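Local coordinates for protein peptidoglycan D,D-transpeptidase FtsI (Burkholderia pseudomallei, PDB 6HZI) that probably acts as a penicillin-binding D,D-transpeptidase that cross-links the peptide stems of peptidoglycan, at residues T113-S121 and M234-T244; K274-M282 and G306-F314. All blocks are in the same frame, centred on the assembly; numbering follows the deposited sequence.

Contact 1: T113-S121 and M234-T244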
loop_
_atom_site.group_PDB
_atom_site.type_symbol
_atom_site.label_atom_id
_atom_site.label_comp_id
_atom_site.label_asym_id
_atom_site.label_seq_id
_atom_site.Cartn_x
_atom_site.Cartn_y
_atom_site.Cartn_z
ATOM N N THR A 113 13.804 -0.843 -15.872
ATOM C CA THR A 113 12.477 -0.558 -16.472
ATOM C C THR A 113 11.544 0.053 -15.437
ATOM O O THR A 113 11.862 -0.012 -14.221
ATOM C CB THR A 113 11.809 -1.837 -16.950
ATOM O OG1 THR A 113 11.504 -2.558 -15.759
ATOM C CG2 THR A 113 12.711 -2.560 -17.916
ATOM N N VAL A 114 10.419 0.598 -15.904
ATOM C CA VAL A 114 9.383 1.205 -15.011
ATOM C C VAL A 114 8.971 0.156 -13.974
ATOM O O VAL A 114 8.994 0.463 -12.799
ATOM C CB VAL A 114 8.195 1.767 -15.813
ATOM C CG1 VAL A 114 6.993 2.037 -14.929
ATOM C CG2 VAL A 114 8.611 3.061 -16.518
ATOM N N GLY A 115 8.738 -1.066 -14.418
ATOM C CA GLY A 115 8.544 -2.223 -13.539
ATOM C C GLY A 115 9.678 -2.386 -12.550
ATOM O O GLY A 115 9.382 -2.553 -11.327
ATOM N N GLY A 116 10.919 -2.363 -13.058
ATOM C CA GLY A 116 12.144 -2.400 -12.235
ATOM C C GLY A 116 12.097 -1.404 -11.076
ATOM O O GLY A 116 12.496 -1.761 -9.956
ATOM N N VAL A 117 11.566 -0.206 -11.314
ATOM C CA VAL A 117 11.514 0.876 -10.300
ATOM C C VAL A 117 10.602 0.416 -9.172
ATOM O O VAL A 117 10.964 0.690 -8.023
ATOM C CB VAL A 117 11.074 2.211 -10.940
ATOM C CG1 VAL A 117 10.719 3.341 -9.948
ATOM C CG2 VAL A 117 12.172 2.689 -11.899
ATOM N N ILE A 118 9.484 -0.248 -9.473
ATOM C CA ILE A 118 8.602 -0.791 -8.409
ATOM C C ILE A 118 9.314 -1.958 -7.722
ATOM O O ILE A 118 9.327 -2.002 -6.495
ATOM C CB ILE A 118 7.254 -1.225 -8.976
ATOM C CG1 ILE A 118 6.492 -0.029 -9.521
ATOM C CG2 ILE A 118 6.442 -1.972 -7.935
ATOM C CD1 ILE A 118 6.410 1.141 -8.553
ATOM N N GLN A 119 9.937 -2.840 -8.499
ATOM C CA GLN A 119 10.491 -4.071 -7.939
ATOM C C GLN A 119 11.603 -3.687 -6.955
ATOM O O GLN A 119 11.743 -4.352 -5.919
ATOM C CB GLN A 119 10.991 -4.945 -9.083
ATOM C CG GLN A 119 11.749 -6.177 -8.592
ATOM C CD GLN A 119 12.183 -7.006 -9.763
ATOM O OE1 GLN A 119 12.822 -6.502 -10.674
ATOM N NE2 GLN A 119 11.784 -8.262 -9.756
ATOM N N LYS A 120 12.422 -2.705 -7.302
ATOM C CA LYS A 120 13.646 -2.406 -6.530
ATOM C C LYS A 120 13.361 -1.278 -5.571
ATOM O O LYS A 120 14.274 -0.916 -4.815
ATOM C CB LYS A 120 14.781 -2.011 -7.461
ATOM C CG LYS A 120 15.180 -3.138 -8.383
ATOM C CD LYS A 120 15.960 -4.229 -7.743
ATOM C CE LYS A 120 16.163 -5.360 -8.737
ATOM N NZ LYS A 120 16.666 -6.581 -8.069
ATOM N N SER A 121 12.169 -0.705 -5.672
ATOM C CA SER A 121 11.725 0.406 -4.800
ATOM C C SER A 121 12.728 1.563 -4.955
ATOM O O SER A 121 13.232 2.069 -4.001
ATOM C CB SER A 121 11.590 -0.112 -3.369
ATOM O OG SER A 121 10.882 0.788 -2.544
ATOM N N MET A 234 3.763 -5.869 -11.691
ATOM C CA MET A 234 4.875 -5.243 -10.962
ATOM C C MET A 234 4.774 -5.547 -9.453
ATOM O O MET A 234 5.825 -5.781 -8.841
ATOM C CB MET A 234 4.875 -3.730 -11.208
ATOM C CG MET A 234 5.191 -3.342 -12.628
ATOM S SD MET A 234 4.856 -1.552 -12.857
ATOM C CE MET A 234 4.944 -1.425 -14.648
ATOM N N LEU A 235 3.593 -5.493 -8.821
ATOM C CA LEU A 235 3.525 -5.764 -7.350
ATOM C C LEU A 235 3.987 -7.201 -7.085
ATOM O O LEU A 235 4.667 -7.454 -6.068
ATOM C CB LEU A 235 2.111 -5.527 -6.802
ATOM C CG LEU A 235 1.653 -4.062 -6.836
ATOM C CD1 LEU A 235 0.182 -3.934 -6.467
ATOM C CD2 LEU A 235 2.529 -3.158 -5.968
ATOM N N GLU A 236 3.642 -8.123 -7.971
ATOM C CA GLU A 236 4.093 -9.536 -7.880
ATOM C C GLU A 236 5.631 -9.583 -7.956
ATOM O O GLU A 236 6.272 -10.291 -7.127
ATOM C CB GLU A 236 3.382 -10.365 -8.931
ATOM C CG GLU A 236 3.730 -11.833 -8.793
ATOM C CD GLU A 236 2.785 -12.764 -9.543
ATOM O OE1 GLU A 236 2.889 -14.003 -9.291
ATOM O OE2 GLU A 236 1.911 -12.233 -10.354
ATOM N N SER A 237 6.246 -8.759 -8.793
ATOM C CA SER A 237 7.715 -8.831 -8.947
ATOM C C SER A 237 8.389 -8.454 -7.620
ATOM O O SER A 237 9.511 -8.964 -7.348
ATOM C CB SER A 237 8.181 -8.013 -10.101
ATOM O OG SER A 237 8.103 -6.604 -9.839
ATOM N N VAL A 238 7.743 -7.635 -6.785
ATOM C CA VAL A 238 8.327 -7.152 -5.484
ATOM C C VAL A 238 8.634 -8.328 -4.540
ATOM O O VAL A 238 9.586 -8.208 -3.725
ATOM C CB VAL A 238 7.367 -6.177 -4.783
ATOM C CG1 VAL A 238 7.757 -5.948 -3.331
ATOM C CG2 VAL A 238 7.257 -4.860 -5.536
ATOM N N VAL A 239 7.808 -9.378 -4.594
ATOM C CA VAL A 239 7.836 -10.489 -3.618
ATOM C C VAL A 239 8.502 -11.692 -4.268
ATOM O O VAL A 239 8.253 -12.792 -3.842
ATOM C CB VAL A 239 6.421 -10.775 -3.113
ATOM C CG1 VAL A 239 6.417 -11.839 -2.033
ATOM C CG2 VAL A 239 5.798 -9.501 -2.566
ATOM N N SER A 240 9.396 -11.435 -5.213
ATOM C CA SER A 240 10.352 -12.408 -5.787
ATOM C C SER A 240 11.712 -12.228 -5.126
ATOM O O SER A 240 11.961 -11.284 -4.372
ATOM C CB SER A 240 10.406 -12.291 -7.310
ATOM O OG SER A 240 11.145 -11.152 -7.729
ATOM N N PRO A 241 12.642 -13.178 -5.361
ATOM C CA PRO A 241 14.012 -13.047 -4.864
ATOM C C PRO A 241 14.671 -11.734 -5.301
ATOM O O PRO A 241 15.377 -11.186 -4.511
ATOM C CB PRO A 241 14.685 -14.297 -5.465
ATOM C CG PRO A 241 13.552 -15.320 -5.536
ATOM C CD PRO A 241 12.397 -14.475 -6.028
ATOM N N GLN A 242 14.335 -11.227 -6.489
ATOM C CA GLN A 242 14.893 -9.968 -7.069
ATOM C C GLN A 242 14.138 -8.721 -6.580
ATOM O O GLN A 242 14.597 -7.620 -6.876
ATOM C CB GLN A 242 14.797 -9.977 -8.596
ATOM C CG GLN A 242 15.595 -11.073 -9.275
ATOM C CD GLN A 242 15.009 -12.456 -9.106
ATOM O OE1 GLN A 242 13.787 -12.670 -9.067
ATOM N NE2 GLN A 242 15.908 -13.417 -8.969
ATOM N N GLY A 243 13.002 -8.859 -5.888
ATOM C CA GLY A 243 12.295 -7.702 -5.305
ATOM C C GLY A 243 12.861 -7.300 -3.954
ATOM O O GLY A 243 13.639 -8.059 -3.417
ATOM N N THR A 244 12.404 -6.189 -3.384
ATOM C CA THR A 244 12.781 -5.767 -2.020
ATOM C C THR A 244 11.923 -6.464 -0.939
ATOM O O THR A 244 12.338 -6.415 0.203
ATOM C CB THR A 244 12.702 -4.246 -1.878
ATOM O OG1 THR A 244 11.354 -3.875 -2.135
ATOM C CG2 THR A 244 13.602 -3.494 -2.827
#
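The flat carboxamide of Gln119 is sandwiched by the 234-244 segment. Gln242 lies over one face, its carbonyl O 3.8 Å from Gln119 CD and its CB near NE2, while Ser237 CB covers the opposite face. At the nitrogen end, NE2 gives a weak bond of 3.4 Å to Ser237 O, nearly straight at 162°. With CG anti to the backbone N (chi1 173°) and an extended chain beyond it, glutamine is long enough to carry its amide across to the end of the other helix. Ser237 O also accepts from Ser240 N and OG. Gln242 O has a second visitor: Lys120, bent at chi2, brings NZ to 2.6 Å from it, in the carbonyl plane and on a lone pair.

The axes of helix 114-120 and of the last turn of its partner, 234-238, run at 40°. Met234 CG rests 3.7 Å from Gly115 CA, and its SD and CE lie against the same bare backbone. The flexible thioether of Met234 continues past Ile118 to Val114, and Ile118 CG2 meets Val238 CG2 at 3.8 Å.

Helix 114-120 ends in a Schellman motif at Ser121, which fits the first serine of the SxN motif of penicillin-binding transpeptidases; its OG bonds to Lys258, Ser67 and Lys70. Just before it, Thr244 N donates to Gln119 O (3.2 Å), almost collinear with the C=O bond, and Gly243 CA offers a C-H contact to the same oxygen. Thr244 CG2 presses on Lys120 O at 3.3 Å, whereas its buried OG1 has no polar partner in the model.

Contact 2: K274-M282 and G306-F314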
loop_
_atom_site.group_PDB
_atom_site.type_symbol
_atom_site.label_atom_id
_atom_site.label_comp_id
_atom_site.label_asym_id
_atom_site.label_seq_id
_atom_site.Cartn_x
_atom_site.Cartn_y
_atom_site.Cartn_z
ATOM N N LYS A 274 13.372 4.860 15.397
ATOM C CA LYS A 274 11.939 5.102 15.696
ATOM C C LYS A 274 11.213 5.219 14.347
ATOM O O LYS A 274 11.128 6.336 13.780
ATOM C CB LYS A 274 11.819 6.275 16.671
ATOM C CG LYS A 274 12.234 5.964 18.113
ATOM C CD LYS A 274 12.372 7.196 19.011
ATOM C CE LYS A 274 12.828 6.885 20.421
ATOM N NZ LYS A 274 12.885 8.117 21.241
ATOM N N TYR A 275 10.739 4.086 13.817
ATOM C CA TYR A 275 10.051 4.035 12.501
ATOM C C TYR A 275 8.813 3.118 12.508
ATOM O O TYR A 275 8.671 2.222 13.365
ATOM C CB TYR A 275 11.039 3.542 11.450
ATOM C CG TYR A 275 11.429 2.102 11.657
ATOM C CD1 TYR A 275 12.418 1.763 12.553
ATOM C CD2 TYR A 275 10.814 1.092 10.948
ATOM C CE1 TYR A 275 12.781 0.448 12.764
ATOM C CE2 TYR A 275 11.180 -0.225 11.123
ATOM C CZ TYR A 275 12.146 -0.546 12.055
ATOM O OH TYR A 275 12.487 -1.843 12.254
ATOM N N ARG A 276 7.974 3.293 11.480
ATOM C CA ARG A 276 6.737 2.513 11.224
ATOM C C ARG A 276 6.901 1.690 9.945
ATOM O O ARG A 276 7.204 2.255 8.877
ATOM C CB ARG A 276 5.562 3.474 11.114
ATOM C CG ARG A 276 4.249 2.770 10.838
ATOM C CD ARG A 276 3.314 3.782 10.235
ATOM N NE ARG A 276 2.951 4.782 11.227
ATOM C CZ ARG A 276 2.071 4.560 12.196
ATOM N NH1 ARG A 276 1.519 3.366 12.327
ATOM N NH2 ARG A 276 1.775 5.510 13.050
ATOM N N ALA A 277 6.750 0.383 10.055
ATOM C CA ALA A 277 6.919 -0.538 8.911
ATOM C C ALA A 277 5.526 -0.924 8.412
ATOM O O ALA A 277 4.782 -1.566 9.177
ATOM C CB ALA A 277 7.682 -1.769 9.320
ATOM N N SER A 278 5.170 -0.505 7.201
ATOM C CA SER A 278 3.841 -0.792 6.623
ATOM C C SER A 278 3.990 -1.602 5.332
ATOM O O SER A 278 5.055 -1.572 4.663
ATOM C CB SER A 278 3.076 0.470 6.474
ATOM O OG SER A 278 3.005 1.149 7.726
ATOM N N PHE A 279 2.990 -2.408 5.050
ATOM C CA PHE A 279 2.919 -3.229 3.829
ATOM C C PHE A 279 1.471 -3.273 3.353
ATOM O O PHE A 279 0.559 -3.479 4.202
ATOM C CB PHE A 279 3.428 -4.648 4.090
ATOM C CG PHE A 279 3.665 -5.409 2.806
ATOM C CD1 PHE A 279 2.628 -6.109 2.194
ATOM C CD2 PHE A 279 4.914 -5.359 2.185
ATOM C CE1 PHE A 279 2.831 -6.760 0.987
ATOM C CE2 PHE A 279 5.113 -6.030 0.992
ATOM C CZ PHE A 279 4.059 -6.678 0.371
ATOM N N VAL A 280 1.261 -3.119 2.044
ATOM C CA VAL A 280 -0.088 -3.256 1.429
ATOM C C VAL A 280 0.055 -4.100 0.174
ATOM O O VAL A 280 0.988 -3.836 -0.634
ATOM C CB VAL A 280 -0.731 -1.901 1.120
ATOM C CG1 VAL A 280 -2.150 -2.058 0.589
ATOM C CG2 VAL A 280 -0.708 -1.021 2.356
ATOM N N GLY A 281 -0.820 -5.098 0.053
ATOM C CA GLY A 281 -0.859 -5.982 -1.108
ATOM C C GLY A 281 -2.205 -6.645 -1.301
ATOM O O GLY A 281 -3.194 -6.256 -0.677
ATOM N N MET A 282 -2.213 -7.659 -2.142
ATOM C CA MET A 282 -3.429 -8.261 -2.662
ATOM C C MET A 282 -3.033 -9.649 -3.156
ATOM O O MET A 282 -1.851 -9.819 -3.517
ATOM C CB MET A 282 -3.976 -7.404 -3.800
ATOM C CG MET A 282 -2.984 -7.189 -4.942
ATOM S SD MET A 282 -3.568 -5.955 -6.107
ATOM C CE MET A 282 -3.247 -4.463 -5.154
ATOM N N GLY A 306 14.819 -7.655 10.088
ATOM C CA GLY A 306 15.429 -6.317 10.280
ATOM C C GLY A 306 14.381 -5.232 10.531
ATOM O O GLY A 306 13.708 -5.286 11.600
ATOM N N GLY A 307 14.236 -4.298 9.571
ATOM C CA GLY A 307 13.191 -3.251 9.489
ATOM C C GLY A 307 11.900 -3.694 8.787
ATOM O O GLY A 307 10.873 -3.071 9.066
ATOM N N GLN A 308 11.941 -4.718 7.914
ATOM C CA GLN A 308 10.823 -5.227 7.051
ATOM C C GLN A 308 9.983 -6.281 7.804
ATOM O O GLN A 308 9.959 -7.483 7.362
ATOM C CB GLN A 308 11.386 -5.828 5.751
ATOM C CG GLN A 308 11.908 -4.812 4.728
ATOM C CD GLN A 308 10.804 -4.077 3.984
ATOM O OE1 GLN A 308 9.802 -4.673 3.569
ATOM N NE2 GLN A 308 10.994 -2.780 3.795
ATOM N N VAL A 309 9.348 -5.851 8.913
ATOM C CA VAL A 309 8.623 -6.703 9.910
ATOM C C VAL A 309 7.180 -6.907 9.448
ATOM O O VAL A 309 6.620 -7.918 9.815
ATOM C CB VAL A 309 8.700 -6.150 11.351
ATOM C CG1 VAL A 309 10.135 -6.052 11.825
ATOM C CG2 VAL A 309 8.031 -4.809 11.579
ATOM N N SER A 310 6.637 -6.017 8.613
ATOM C CA SER A 310 5.207 -6.001 8.183
ATOM C C SER A 310 4.939 -7.081 7.112
ATOM O O SER A 310 3.832 -7.663 7.128
ATOM C CB SER A 310 4.797 -4.598 7.733
ATOM O OG SER A 310 5.720 -4.122 6.739
ATOM N N GLY A 311 5.882 -7.319 6.189
ATOM C CA GLY A 311 5.759 -8.289 5.075
ATOM C C GLY A 311 5.383 -9.698 5.531
ATOM O O GLY A 311 4.474 -10.350 4.998
ATOM N N PRO A 312 6.066 -10.239 6.552
ATOM C CA PRO A 312 5.713 -11.568 7.052
ATOM C C PRO A 312 4.333 -11.588 7.745
ATOM O O PRO A 312 3.641 -12.592 7.670
ATOM C CB PRO A 312 6.879 -11.892 8.002
ATOM C CG PRO A 312 7.949 -10.888 7.666
ATOM C CD PRO A 312 7.212 -9.641 7.240
ATOM N N VAL A 313 3.910 -10.476 8.342
ATOM C CA VAL A 313 2.549 -10.403 8.951
ATOM C C VAL A 313 1.506 -10.433 7.831
ATOM O O VAL A 313 0.564 -11.207 7.971
ATOM C CB VAL A 313 2.368 -9.189 9.867
ATOM C CG1 VAL A 313 0.982 -9.191 10.472
ATOM C CG2 VAL A 313 3.422 -9.172 10.955
ATOM N N PHE A 314 1.694 -9.636 6.762
ATOM C CA PHE A 314 0.908 -9.706 5.497
ATOM C C PHE A 314 0.850 -11.173 5.037
ATOM O O PHE A 314 -0.270 -11.757 4.782
ATOM C CB PHE A 314 1.545 -8.843 4.401
ATOM C CG PHE A 314 0.955 -9.002 3.020
ATOM C CD1 PHE A 314 -0.092 -8.185 2.680
ATOM C CD2 PHE A 314 1.425 -9.898 2.053
ATOM C CE1 PHE A 314 -0.682 -8.252 1.434
ATOM C CE2 PHE A 314 0.804 -9.974 0.804
ATOM C CZ PHE A 314 -0.247 -9.152 0.502
#
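Phe279 and Phe314 form the aromatic part of this contact, an edge-to-face pair with centroids 4.6 Å apart and planes at 55°. The edge of Phe279 does the touching: its CE1 sits over the centre of one face of Phe314, 3.4 Å above the plane. Both rings reach this place because CG is anti to the backbone N (chi1 -167° in Phe279, 171° in Phe314), which sends each ring into the gap between strand and helix. Beyond the pair, Phe314 meets bare backbone: Gly281 has no side chain, and its CA comes to 3.4 Å from Phe314 CE1, while Met282 N lies at the edge of the ring.

Aliphatic packing is lighter: Ala277 CB touches Val309 CG2 at 3.8 Å.

Other side chains meet the backbone of the opposing segment. Ala277 CB also faces Gly307 O. Tyr275, the long residue at the outer end, spans a wider separation and sets its OH 3.2 Å from Gly307 CA, with Gly307 O at the ring edge. Ser310 is compact enough to fit where the two backbones come nearest. Its CB lies 3.4 Å from Ala277 O, and its OG packs against Phe279 CB at 3.5 Å.

Strand 274-283 runs between strands 256-266 and 290-297 of the antiparallel sheet of the penicillin-binding transpeptidase domain, of the beta-lactamase clan. Helix 310-324 covers one face of the sheet, with Phe314 reaching Val292 and Val313 reaching Val294, while on the other face Val280 and Met282 pack on helix 187-198.

Overall arrangement
Contact 2 belongs to the core, where a central strand of the sheet meets helix 310-324; contact 1 is only partly buried and joins two helices of the helical part. Their chemistry follows: the strand-helix seam is mostly rings, small side chains and glycine backbone, whereas the helix pair has an apolar half and a polar, more exposed half made by a helix end and the turn after its partner. The two share none of these elements, yet they touch where Leu235 CD1 packs on Met282 CE, 3.7 Å away. Between them lies the putative active site: contact 1 supplies Ser121, and Phe279 of contact 2 lies near that group without touching it.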